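Local atomic coordinates of haloalkane dehalogenase (Mycobacterium rhodesiae, PDB entry 4MJ3), a protein that probably catalyses the hydrolytic cleavage of carbon-halogen bonds in haloalkanes, releasing an alcohol and a halide ion, as an alpha/beta hydrolase. Residues V70-R75 with A293-V298; H37-G42 with W64-L69; V273-A278 with E284-E289; F281-E284 with E289-E292. All blocks are in the same frame, centred on the assembly; numbering follows the deposited sequence.

Interaction 1. Residues V70-R75 with A293-V298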
loop_
_atom_site.group_PDB
_atom_site.type_symbol
_atom_site.label_atom_id
_atom_site.label_comp_id
_atom_site.label_asym_id
_atom_site.label_seq_id
_atom_site.Cartn_x
_atom_site.Cartn_y
_atom_site.Cartn_z
ATOM N N VAL A 70 -12.343 -13.189 2.625
ATOM C CA VAL A 70 -13.217 -13.984 1.765
ATOM C C VAL A 70 -14.158 -14.878 2.573
ATOM O O VAL A 70 -15.352 -14.958 2.271
ATOM C CB VAL A 70 -12.375 -14.836 0.787
ATOM C CG1 VAL A 70 -13.236 -15.888 0.082
ATOM C CG2 VAL A 70 -11.680 -13.927 -0.226
ATOM N N GLU A 71 -13.634 -15.534 3.605
ATOM C CA GLU A 71 -14.464 -16.397 4.454
ATOM C C GLU A 71 -15.550 -15.585 5.174
ATOM O O GLU A 71 -16.649 -16.091 5.415
ATOM C CB GLU A 71 -13.600 -17.145 5.453
ATOM C CG GLU A 71 -14.357 -18.243 6.208
ATOM C CD GLU A 71 -15.083 -17.792 7.462
ATOM O OE1 GLU A 71 -14.994 -16.616 7.898
ATOM O OE2 GLU A 71 -15.757 -18.676 8.025
ATOM N N ALA A 72 -15.252 -14.323 5.468
ATOM C CA ALA A 72 -16.209 -13.415 6.104
ATOM C C ALA A 72 -17.262 -12.879 5.145
ATOM O O ALA A 72 -18.129 -12.108 5.551
ATOM C CB ALA A 72 -15.469 -12.254 6.770
ATOM N N GLY A 73 -17.175 -13.232 3.863
ATOM C CA GLY A 73 -18.181 -12.826 2.882
ATOM C C GLY A 73 -17.865 -11.513 2.183
ATOM O O GLY A 73 -18.723 -10.940 1.500
ATOM N N LEU A 74 -16.634 -11.038 2.341
ATOM C CA LEU A 74 -16.199 -9.796 1.700
ATOM C C LEU A 74 -15.494 -10.102 0.382
ATOM O O LEU A 74 -15.059 -11.232 0.136
ATOM C CB LEU A 74 -15.263 -9.026 2.641
ATOM C CG LEU A 74 -15.875 -8.770 4.031
ATOM C CD1 LEU A 74 -14.838 -8.210 4.985
ATOM C CD2 LEU A 74 -17.072 -7.840 3.900
ATOM N N ARG A 75 -15.391 -9.080 -0.464
ATOM C CA ARG A 75 -14.658 -9.175 -1.718
ATOM C C ARG A 75 -13.317 -8.464 -1.551
ATOM O O ARG A 75 -13.263 -7.247 -1.389
ATOM C CB ARG A 75 -15.468 -8.534 -2.839
ATOM C CG ARG A 75 -14.790 -8.544 -4.197
ATOM C CD ARG A 75 -15.705 -7.969 -5.260
ATOM N NE ARG A 75 -14.957 -7.630 -6.469
ATOM C CZ ARG A 75 -15.272 -6.647 -7.305
ATOM N NH1 ARG A 75 -16.309 -5.851 -7.069
ATOM N NH2 ARG A 75 -14.541 -6.449 -8.391
ATOM N N ALA A 293 -9.599 -7.808 12.565
ATOM C CA ALA A 293 -9.943 -6.437 12.960
ATOM C C ALA A 293 -10.730 -5.721 11.853
ATOM O O ALA A 293 -11.687 -5.007 12.142
ATOM C CB ALA A 293 -8.704 -5.645 13.334
ATOM N N VAL A 294 -10.343 -5.931 10.589
ATOM C CA VAL A 294 -11.068 -5.339 9.465
ATOM C C VAL A 294 -12.503 -5.878 9.364
ATOM O O VAL A 294 -13.436 -5.102 9.186
ATOM C CB VAL A 294 -10.323 -5.565 8.127
ATOM C CG1 VAL A 294 -11.190 -5.127 6.963
ATOM C CG2 VAL A 294 -8.996 -4.819 8.136
ATOM N N VAL A 295 -12.669 -7.190 9.543
ATOM C CA VAL A 295 -13.988 -7.808 9.477
ATOM C C VAL A 295 -14.869 -7.229 10.586
ATOM O O VAL A 295 -15.994 -6.823 10.335
ATOM C CB VAL A 295 -13.933 -9.337 9.598
ATOM C CG1 VAL A 295 -15.337 -9.908 9.722
ATOM C CG2 VAL A 295 -13.221 -9.929 8.394
ATOM N N THR A 296 -14.333 -7.171 11.797
ATOM C CA THR A 296 -15.074 -6.633 12.946
ATOM C C THR A 296 -15.540 -5.194 12.690
ATOM O O THR A 296 -16.696 -4.845 12.955
ATOM C CB THR A 296 -14.206 -6.722 14.217
ATOM O OG1 THR A 296 -14.023 -8.098 14.553
ATOM C CG2 THR A 296 -14.839 -5.981 15.403
ATOM N N PHE A 297 -14.628 -4.386 12.148
ATOM C CA PHE A 297 -14.887 -2.980 11.803
ATOM C C PHE A 297 -15.945 -2.806 10.711
ATOM O O PHE A 297 -16.830 -1.966 10.834
ATOM C CB PHE A 297 -13.553 -2.354 11.401
ATOM C CG PHE A 297 -13.642 -0.991 10.784
ATOM C CD1 PHE A 297 -14.016 0.113 11.528
ATOM C CD2 PHE A 297 -13.239 -0.804 9.475
ATOM C CE1 PHE A 297 -14.037 1.378 10.953
ATOM C CE2 PHE A 297 -13.237 0.463 8.889
ATOM C CZ PHE A 297 -13.636 1.547 9.626
ATOM N N VAL A 298 -15.881 -3.634 9.675
ATOM C CA VAL A 298 -16.883 -3.634 8.621
ATOM C C VAL A 298 -18.245 -3.989 9.187
ATOM O O VAL A 298 -19.233 -3.292 8.937
ATOM C CB VAL A 298 -16.521 -4.598 7.460
ATOM C CG1 VAL A 298 -17.685 -4.770 6.498
ATOM C CG2 VAL A 298 -15.314 -4.053 6.719
#

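Interaction 2. Residues H37-G42 with W64-L69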
loop_
_atom_site.group_PDB
_atom_site.type_symbol
_atom_site.label_atom_id
_atom_site.label_comp_id
_atom_site.label_asym_id
_atom_site.label_seq_id
_atom_site.Cartn_x
_atom_site.Cartn_y
_atom_site.Cartn_z
ATOM N N HIS A 37 -1.324 -5.237 -12.382
ATOM C CA HIS A 37 -1.818 -6.498 -11.888
ATOM C C HIS A 37 -2.683 -6.286 -10.648
ATOM O O HIS A 37 -2.376 -5.440 -9.806
ATOM C CB HIS A 37 -0.649 -7.391 -11.532
ATOM C CG HIS A 37 -1.024 -8.617 -10.748
ATOM N ND1 HIS A 37 -0.695 -8.774 -9.421
ATOM C CD2 HIS A 37 -1.667 -9.756 -11.111
ATOM C CE1 HIS A 37 -1.126 -9.946 -8.991
ATOM N NE2 HIS A 37 -1.741 -10.556 -9.993
ATOM N N TYR A 38 -3.749 -7.058 -10.535
ATOM C CA TYR A 38 -4.555 -7.091 -9.309
ATOM C C TYR A 38 -5.132 -8.480 -9.059
ATOM O O TYR A 38 -5.168 -9.321 -9.970
ATOM C CB TYR A 38 -5.666 -6.034 -9.360
ATOM C CG TYR A 38 -6.826 -6.330 -10.299
ATOM C CD1 TYR A 38 -6.715 -6.115 -11.679
ATOM C CD2 TYR A 38 -8.035 -6.823 -9.815
ATOM C CE1 TYR A 38 -7.776 -6.388 -12.532
ATOM C CE2 TYR A 38 -9.094 -7.093 -10.665
ATOM C CZ TYR A 38 -8.969 -6.877 -12.017
ATOM O OH TYR A 38 -10.048 -7.125 -12.826
ATOM N N LEU A 39 -5.553 -8.691 -7.816
ATOM C CA LEU A 39 -6.280 -9.878 -7.379
ATOM C C LEU A 39 -7.699 -9.471 -7.059
ATOM O O LEU A 39 -7.924 -8.374 -6.529
ATOM C CB LEU A 39 -5.673 -10.418 -6.090
ATOM C CG LEU A 39 -4.183 -10.701 -6.072
ATOM C CD1 LEU A 39 -3.801 -11.242 -4.711
ATOM C CD2 LEU A 39 -3.819 -11.668 -7.189
ATOM N N ASP A 40 -8.653 -10.362 -7.322
ATOM C CA ASP A 40 -10.061 -10.106 -7.050
ATOM C C ASP A 40 -10.641 -11.426 -6.564
ATOM O O ASP A 40 -10.805 -12.366 -7.350
ATOM C CB ASP A 40 -10.745 -9.630 -8.334
ATOM C CG ASP A 40 -12.177 -9.133 -8.116
ATOM O OD1 ASP A 40 -12.781 -9.386 -7.046
ATOM O OD2 ASP A 40 -12.704 -8.491 -9.059
ATOM N N GLU A 41 -10.941 -11.505 -5.271
ATOM C CA GLU A 41 -11.305 -12.780 -4.655
ATOM C C GLU A 41 -12.517 -12.614 -3.771
ATOM O O GLU A 41 -12.739 -11.548 -3.192
ATOM C CB GLU A 41 -10.149 -13.300 -3.810
ATOM C CG GLU A 41 -8.869 -13.588 -4.581
ATOM C CD GLU A 41 -8.987 -14.770 -5.506
ATOM O OE1 GLU A 41 -9.799 -15.688 -5.214
ATOM O OE2 GLU A 41 -8.258 -14.804 -6.518
ATOM N N GLY A 42 -13.300 -13.678 -3.667
ATOM C CA GLY A 42 -14.520 -13.663 -2.857
ATOM C C GLY A 42 -15.756 -13.359 -3.670
ATOM O O GLY A 42 -15.701 -13.168 -4.888
ATOM N N TRP A 64 -2.006 -13.594 3.634
ATOM C CA TRP A 64 -2.614 -14.148 4.845
ATOM C C TRP A 64 -3.971 -13.513 5.188
ATOM O O TRP A 64 -4.783 -14.119 5.888
ATOM C CB TRP A 64 -1.675 -14.021 6.052
ATOM C CG TRP A 64 -0.298 -14.520 5.842
ATOM C CD1 TRP A 64 0.850 -13.795 5.925
ATOM C CD2 TRP A 64 0.097 -15.857 5.526
ATOM N NE1 TRP A 64 1.943 -14.592 5.673
ATOM C CE2 TRP A 64 1.505 -15.867 5.440
ATOM C CE3 TRP A 64 -0.601 -17.049 5.317
ATOM C CZ2 TRP A 64 2.236 -17.026 5.134
ATOM C CZ3 TRP A 64 0.133 -18.213 5.009
ATOM C CH2 TRP A 64 1.531 -18.180 4.922
HETATM N N MSE A 65 -4.214 -12.302 4.698
HETATM C CA MSE A 65 -5.438 -11.548 4.990
HETATM C C MSE A 65 -6.567 -11.912 4.061
HETATM O O MSE A 65 -7.723 -11.972 4.480
HETATM C CB MSE A 65 -5.141 -10.050 4.870
HETATM C CG MSE A 65 -4.222 -9.689 6.010
HETATM SE SE MSE A 65 -3.922 -7.736 6.056
HETATM C CE MSE A 65 -5.718 -7.044 6.312
ATOM N N ILE A 66 -6.250 -12.180 2.795
ATOM C CA ILE A 66 -7.281 -12.438 1.804
ATOM C C ILE A 66 -8.254 -13.582 2.190
ATOM O O ILE A 66 -9.463 -13.378 2.118
ATOM C CB ILE A 66 -6.675 -12.620 0.390
ATOM C CG1 ILE A 66 -6.119 -11.287 -0.107
ATOM C CG2 ILE A 66 -7.722 -13.153 -0.576
ATOM C CD1 ILE A 66 -5.143 -11.405 -1.252
ATOM N N PRO A 67 -7.752 -14.767 2.609
ATOM C CA PRO A 67 -8.684 -15.838 2.949
ATOM C C PRO A 67 -9.636 -15.513 4.099
ATOM O O PRO A 67 -10.774 -15.946 4.081
ATOM C CB PRO A 67 -7.763 -17.006 3.317
ATOM C CG PRO A 67 -6.490 -16.728 2.595
ATOM C CD PRO A 67 -6.353 -15.239 2.665
ATOM N N VAL A 68 -9.175 -14.745 5.076
ATOM C CA VAL A 68 -10.013 -14.314 6.204
ATOM C C VAL A 68 -11.145 -13.398 5.713
ATOM O O VAL A 68 -12.300 -13.583 6.075
ATOM C CB VAL A 68 -9.178 -13.568 7.264
ATOM C CG1 VAL A 68 -10.058 -13.027 8.379
ATOM C CG2 VAL A 68 -8.102 -14.493 7.826
ATOM N N LEU A 69 -10.807 -12.464 4.841
ATOM C CA LEU A 69 -11.783 -11.521 4.300
ATOM C C LEU A 69 -12.816 -12.270 3.457
ATOM O O LEU A 69 -14.016 -12.046 3.580
ATOM C CB LEU A 69 -11.061 -10.440 3.475
ATOM C CG LEU A 69 -10.082 -9.570 4.269
ATOM C CD1 LEU A 69 -9.276 -8.699 3.329
ATOM C CD2 LEU A 69 -10.784 -8.711 5.317
#

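Interaction 3. Residues V273-A278 with E284-E289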
loop_
_atom_site.group_PDB
_atom_site.type_symbol
_atom_site.label_atom_id
_atom_site.label_comp_id
_atom_site.label_asym_id
_atom_site.label_seq_id
_atom_site.Cartn_x
_atom_site.Cartn_y
_atom_site.Cartn_z
ATOM N N VAL A 273 -7.480 -0.251 17.320
ATOM C CA VAL A 273 -6.717 -1.361 17.842
ATOM C C VAL A 273 -5.233 -1.125 17.629
ATOM O O VAL A 273 -4.836 -0.397 16.732
ATOM C CB VAL A 273 -7.165 -2.683 17.161
ATOM C CG1 VAL A 273 -8.634 -2.974 17.463
ATOM C CG2 VAL A 273 -6.981 -2.641 15.659
ATOM N N THR A 274 -4.426 -1.728 18.492
ATOM C CA THR A 274 -2.996 -1.831 18.263
ATOM C C THR A 274 -2.720 -3.302 18.004
ATOM O O THR A 274 -3.057 -4.152 18.837
ATOM C CB THR A 274 -2.187 -1.323 19.459
ATOM O OG1 THR A 274 -2.499 0.055 19.700
ATOM C CG2 THR A 274 -0.703 -1.434 19.169
ATOM N N ILE A 275 -2.157 -3.611 16.838
ATOM C CA ILE A 275 -1.842 -4.991 16.472
ATOM C C ILE A 275 -0.538 -5.356 17.184
ATOM O O ILE A 275 0.538 -4.846 16.848
ATOM C CB ILE A 275 -1.707 -5.169 14.946
ATOM C CG1 ILE A 275 -2.995 -4.763 14.222
ATOM C CG2 ILE A 275 -1.303 -6.602 14.587
ATOM C CD1 ILE A 275 -4.213 -5.577 14.608
ATOM N N ALA A 276 -0.646 -6.227 18.187
ATOM C CA ALA A 276 0.477 -6.580 19.045
ATOM C C ALA A 276 1.424 -7.551 18.361
ATOM O O ALA A 276 0.994 -8.424 17.626
ATOM C CB ALA A 276 -0.025 -7.200 20.351
ATOM N N GLY A 277 2.714 -7.389 18.631
ATOM C CA GLY A 277 3.734 -8.319 18.147
ATOM C C GLY A 277 3.938 -8.268 16.649
ATOM O O GLY A 277 4.165 -9.296 16.018
ATOM N N ALA A 278 3.911 -7.063 16.077
ATOM C CA ALA A 278 4.113 -6.914 14.650
ATOM C C ALA A 278 4.954 -5.691 14.325
ATOM O O ALA A 278 4.808 -4.645 14.950
ATOM C CB ALA A 278 2.775 -6.860 13.918
ATOM N N GLU A 284 2.698 -9.472 7.440
ATOM C CA GLU A 284 3.534 -10.676 7.524
ATOM C C GLU A 284 3.526 -11.290 8.902
ATOM O O GLU A 284 3.520 -12.505 9.033
ATOM C CB GLU A 284 4.998 -10.402 7.186
ATOM C CG GLU A 284 5.296 -10.267 5.719
ATOM C CD GLU A 284 5.089 -11.539 4.907
ATOM O OE1 GLU A 284 5.017 -12.683 5.431
ATOM O OE2 GLU A 284 4.949 -11.371 3.694
ATOM N N ASP A 285 3.548 -10.460 9.931
ATOM C CA ASP A 285 3.628 -10.924 11.302
ATOM C C ASP A 285 2.289 -11.341 11.881
ATOM O O ASP A 285 2.209 -12.315 12.615
ATOM C CB ASP A 285 4.225 -9.806 12.182
ATOM C CG ASP A 285 5.703 -9.544 11.883
ATOM O OD1 ASP A 285 6.392 -10.450 11.370
ATOM O OD2 ASP A 285 6.189 -8.422 12.188
ATOM N N LYS A 286 1.242 -10.568 11.574
ATOM C CA LYS A 286 -0.065 -10.722 12.214
ATOM C C LYS A 286 -1.195 -10.440 11.207
ATOM O O LYS A 286 -2.176 -9.763 11.517
ATOM C CB LYS A 286 -0.173 -9.765 13.415
ATOM C CG LYS A 286 0.822 -10.019 14.554
ATOM C CD LYS A 286 0.515 -11.317 15.295
ATOM C CE LYS A 286 1.593 -11.639 16.320
ATOM N NZ LYS A 286 1.185 -12.809 17.127
ATOM N N GLY A 287 -1.076 -11.019 10.018
ATOM C CA GLY A 287 -2.039 -10.801 8.949
ATOM C C GLY A 287 -3.451 -11.255 9.295
ATOM O O GLY A 287 -4.426 -10.529 9.067
ATOM N N ARG A 288 -3.567 -12.446 9.867
ATOM C CA ARG A 288 -4.877 -12.911 10.298
ATOM C C ARG A 288 -5.519 -11.969 11.311
ATOM O O ARG A 288 -6.707 -11.664 11.222
ATOM C CB ARG A 288 -4.803 -14.308 10.885
ATOM C CG ARG A 288 -6.171 -14.802 11.303
ATOM N N GLU A 289 -4.726 -11.515 12.272
ATOM C CA GLU A 289 -5.242 -10.623 13.321
ATOM C C GLU A 289 -5.721 -9.295 12.721
ATOM O O GLU A 289 -6.775 -8.785 13.079
ATOM C CB GLU A 289 -4.168 -10.395 14.385
ATOM C CG GLU A 289 -3.867 -11.618 15.252
ATOM C CD GLU A 289 -2.937 -12.669 14.628
ATOM O OE1 GLU A 289 -2.463 -12.537 13.475
ATOM O OE2 GLU A 289 -2.655 -13.648 15.334
#

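Interaction 4. Residues F281-E284 with E289-E292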
loop_
_atom_site.group_PDB
_atom_site.type_symbol
_atom_site.label_atom_id
_atom_site.label_comp_id
_atom_site.label_asym_id
_atom_site.label_seq_id
_atom_site.Cartn_x
_atom_site.Cartn_y
_atom_site.Cartn_z
ATOM N N PHE A 281 5.864 -4.275 8.501
ATOM C CA PHE A 281 5.114 -5.119 7.577
ATOM C C PHE A 281 4.210 -6.031 8.384
ATOM O O PHE A 281 4.388 -7.251 8.443
ATOM C CB PHE A 281 6.055 -5.900 6.659
ATOM C CG PHE A 281 6.856 -5.021 5.761
ATOM C CD1 PHE A 281 6.282 -4.469 4.620
ATOM C CD2 PHE A 281 8.149 -4.703 6.062
ATOM C CE1 PHE A 281 6.989 -3.632 3.782
ATOM C CE2 PHE A 281 8.882 -3.855 5.240
ATOM C CZ PHE A 281 8.307 -3.336 4.084
ATOM N N LEU A 282 3.216 -5.408 9.019
ATOM C CA LEU A 282 2.412 -6.110 10.009
ATOM C C LEU A 282 1.583 -7.249 9.392
ATOM O O LEU A 282 1.178 -8.167 10.100
ATOM C CB LEU A 282 1.517 -5.141 10.781
ATOM C CG LEU A 282 0.228 -4.610 10.154
ATOM C CD1 LEU A 282 -0.536 -3.827 11.221
ATOM C CD2 LEU A 282 0.504 -3.704 8.956
ATOM N N GLN A 283 1.348 -7.174 8.088
ATOM C CA GLN A 283 0.601 -8.210 7.377
ATOM C C GLN A 283 1.374 -9.529 7.337
ATOM O O GLN A 283 0.764 -10.587 7.199
ATOM C CB GLN A 283 0.255 -7.774 5.946
ATOM C CG GLN A 283 -0.342 -6.375 5.830
ATOM C CD GLN A 283 0.688 -5.315 5.497
ATOM O OE1 GLN A 283 1.805 -5.326 6.027
ATOM N NE2 GLN A 283 0.317 -4.378 4.625
ATOM N N GLU A 284 2.698 -9.472 7.440
ATOM C CA GLU A 284 3.534 -10.676 7.524
ATOM C C GLU A 284 3.526 -11.290 8.902
ATOM O O GLU A 284 3.520 -12.505 9.033
ATOM C CB GLU A 284 4.998 -10.402 7.186
ATOM C CG GLU A 284 5.296 -10.267 5.719
ATOM C CD GLU A 284 5.089 -11.539 4.907
ATOM O OE1 GLU A 284 5.017 -12.683 5.431
ATOM O OE2 GLU A 284 4.949 -11.371 3.694
ATOM N N GLU A 289 -4.726 -11.515 12.272
ATOM C CA GLU A 289 -5.242 -10.623 13.321
ATOM C C GLU A 289 -5.721 -9.295 12.721
ATOM O O GLU A 289 -6.775 -8.785 13.079
ATOM C CB GLU A 289 -4.168 -10.395 14.385
ATOM C CG GLU A 289 -3.867 -11.618 15.252
ATOM C CD GLU A 289 -2.937 -12.669 14.628
ATOM O OE1 GLU A 289 -2.463 -12.537 13.475
ATOM O OE2 GLU A 289 -2.655 -13.648 15.334
ATOM N N LEU A 290 -4.958 -8.740 11.796
ATOM C CA LEU A 290 -5.354 -7.496 11.145
ATOM C C LEU A 290 -6.624 -7.715 10.313
ATOM O O LEU A 290 -7.544 -6.906 10.374
ATOM C CB LEU A 290 -4.225 -6.903 10.292
ATOM C CG LEU A 290 -4.563 -5.592 9.566
ATOM C CD1 LEU A 290 -4.982 -4.497 10.532
ATOM C CD2 LEU A 290 -3.378 -5.142 8.723
ATOM N N ALA A 291 -6.702 -8.836 9.597
ATOM C CA ALA A 291 -7.891 -9.139 8.803
ATOM C C ALA A 291 -9.126 -9.304 9.690
ATOM O O ALA A 291 -10.191 -8.809 9.340
ATOM C CB ALA A 291 -7.681 -10.373 7.949
ATOM N N GLU A 292 -8.973 -9.957 10.835
ATOM C CA GLU A 292 -10.072 -10.084 11.796
ATOM C C GLU A 292 -10.537 -8.709 12.303
ATOM O O GLU A 292 -11.742 -8.471 12.418
ATOM C CB GLU A 292 -9.704 -11.002 12.970
ATOM C CG GLU A 292 -9.569 -12.497 12.598
ATOM C CD GLU A 292 -10.890 -13.182 12.257
ATOM O OE1 GLU A 292 -11.945 -12.509 12.263
ATOM O OE2 GLU A 292 -10.884 -14.409 11.981
#

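Interaction 1. Residues V70-R75 with A293-V298
The methyl of A72 points at the forked end of V295, with CB 3.6 Å from V295 CG2 and 3.8 Å from V295 CG1, so that both branches of the valine bear on one carbon. L74 adds the second layer. Its CD1 lies 4.1 Å from the same V295 CG2, while its other branch, CD2, reaches V298 CG1 at 4.1 Å, running alongside that valine in the opposite sense. V295 and V298 are one turn apart on the helix, and L74 therefore spreads its two methyls over successive turns. Its CG stands beside the backbone N and trans to the carbonyl carbon (chi1 -54°), which carries the isobutyl group across to helix 282-300.

Between A72 and L74 the chain leaves helix 66-71 at G73, which has positive phi (91°). Its N donates to V70 O at 3.0 Å as part of a Schellman motif. This turn brings A72 and L74 to the same neighbour from two levels, A72 at the helix end and L74 at the run-in to strand 75-79. L69 fills in behind, touching L74, V294 and V295, and V49 of strand 48-52 supports L74 from the sheet. A polar link comes from just beyond the segment, where R299 NH2 donates to A72 O.

Between the two segments themselves the meeting is wholly methyl against methyl. Its specificity probably rests on shape and on exclusion of water, while directional bonds such as those of the turn and of R299 lie beside it.

Interaction 2. Residues H37-G42 with W64-L69
I66 presses on L39 and E41 where a helix lies over the central sheet of the alpha/beta hydrolase fold. Strand 48-52, helix 66-71 and strand 75-79 form a beta-alpha-beta crossover, and strand 33-41 runs antiparallel to strand 75-79 within that sheet.

Along the approach to the helix, W64 packs instead on D16 and on E284 of helix 282-300. M65, present as selenomethionine, is buried against Q283 and L290 of that same helix. Its carbonyl O accepts a bond from L69 N at 3.1 Å.

I66 turns to the strand and carries the whole contact with its two branches. CG1 lies trans to the carbonyl carbon (chi1 -69°) and sends CD1 to L39 CD1, 3.7 Å away, with the two side chains crossing at about a right angle. The other branch, CG2, goes to E41. L51 of strand 48-52 also touches I66, which is thus set among residues of two sheet strands.

Further along, V68 meets A291 of helix 282-300, while L69 rests on V49 and L51. Helix 66-71 thus packs on the sheet through I66 and L69, with helix 282-300 beside it on the same face.

E41 contributes its aliphatic part alone: CB is 4.0 Å and CG 4.2 Å from I66 CG2, and the bend at chi2 (-69°) then leads the carboxylate away from the isoleucine.

Interaction 3. Residues V273-A278 with E284-E289
K286 lies along the loop 273-278 and touches it with nearly the whole of its aliphatic chain. CB begins the contact at 3.6 Å from I275 CG2, the two side chains passing in opposite directions. The chain then bends (chi2 -69°), and K286 CG comes 3.8 Å from A278 CB and 3.5 Å from A276 O. CD stays close to that carbonyl, and CE lies 3.5 Å from G277 O and equally near A276 O; beyond it the extended end of the chain carries NZ past both carbonyls, with no close partner in the loop segment. The lysine thus follows the backbone of the turn, with methylene groups laid against two successive carbonyl oxygens, an arrangement of packing without a formal hydrogen bond between the segments.

D285 fills the adjoining place. Its CB is 3.7 Å from A278 CB, and OD2 lies 3.6 Å from A278 CA. The carboxylate is bound from outside this pair: OD2 accepts from G279 N and L185 N, and OD1 pairs with S186 OG. These three bonds fix the rotation of the group and tie the helix start to the loop around S184 and to the chain that immediately follows A278.

The loop has supports of its own. I275 is bonded through its backbone to F246 and V273 to S244, while D248 OD2 accepts from G277 N, where phi is positive (69°).

The segment therefore runs beside the end of strand 242-244 and leads on to the last helix, 282-300. In alpha/beta hydrolases the connection entering the final helix carries the catalytic histidine, so this packing borders what is probably the active-site loop.

Interaction 4. Residues F281-E284 with E289-E292
L282 and L290, eight residues apart on one helix, meet across a kink, where the N of R288 and of E289 make no bond to the turn before. Q283 and L290 have CA atoms 7.1 Å apart, closer than seven residues of a straight helix would allow.

The tight part of the contact is a single methyl set against a branched end. L290 CD2 lies 3.9 Å from L282 CG, 4.0 Å from L282 CD1 and 4.1 Å from L282 CD2, so it faces the fork of the leucine with the two side chains at about a right angle. L282 reaches this place from the crowded position, its CG between the backbone N and the carbonyl carbon (chi1 78°).

Packing slackens at Q283, whose CG comes only to 4.4 Å from the same L290 CD2. Its amide turns elsewhere, with NE2 making weak hydrogen bonds to Y62 OH and Q122 OE1. The outer surface of the second segment is different again, with E289 and E292 exposed to solvent while L290 and A291 are buried.

At the start of the helix F281 occupies the N-cap position, and its O accepts from E284 N at 3.0 Å, closing the first turn. E284 itself is bound outside by R63 and Y196.

Around this bend, I275 of the loop 273-278 packs on L282 and on the backbone of L290, and on the side away from it V68 of helix 66-71 reaches E292.

Overall arrangement
Helix 282-300 unites interactions 1, 3 and 4, and interaction 2 joins the set through helix 66-71, which it shares with interaction 1. Interactions 1, 2 and 4 are buried and rest on apolar carbon contacts, chiefly of Val, Leu and Ile. Interaction 3 is only partly buried, and there a lysine chain and an aspartate meet backbone as much as side chains. Interactions 3 and 4 lie closest, their centres about 5 Å apart, with I275 serving both. Interactions 1 and 2 are about 11 Å apart between centres and are bridged by the salt link of R75 with D40. Interactions 2 and 4, about 13 Å apart between centres, touch where helix 66-71 and the residues leading into it meet helix 282-300.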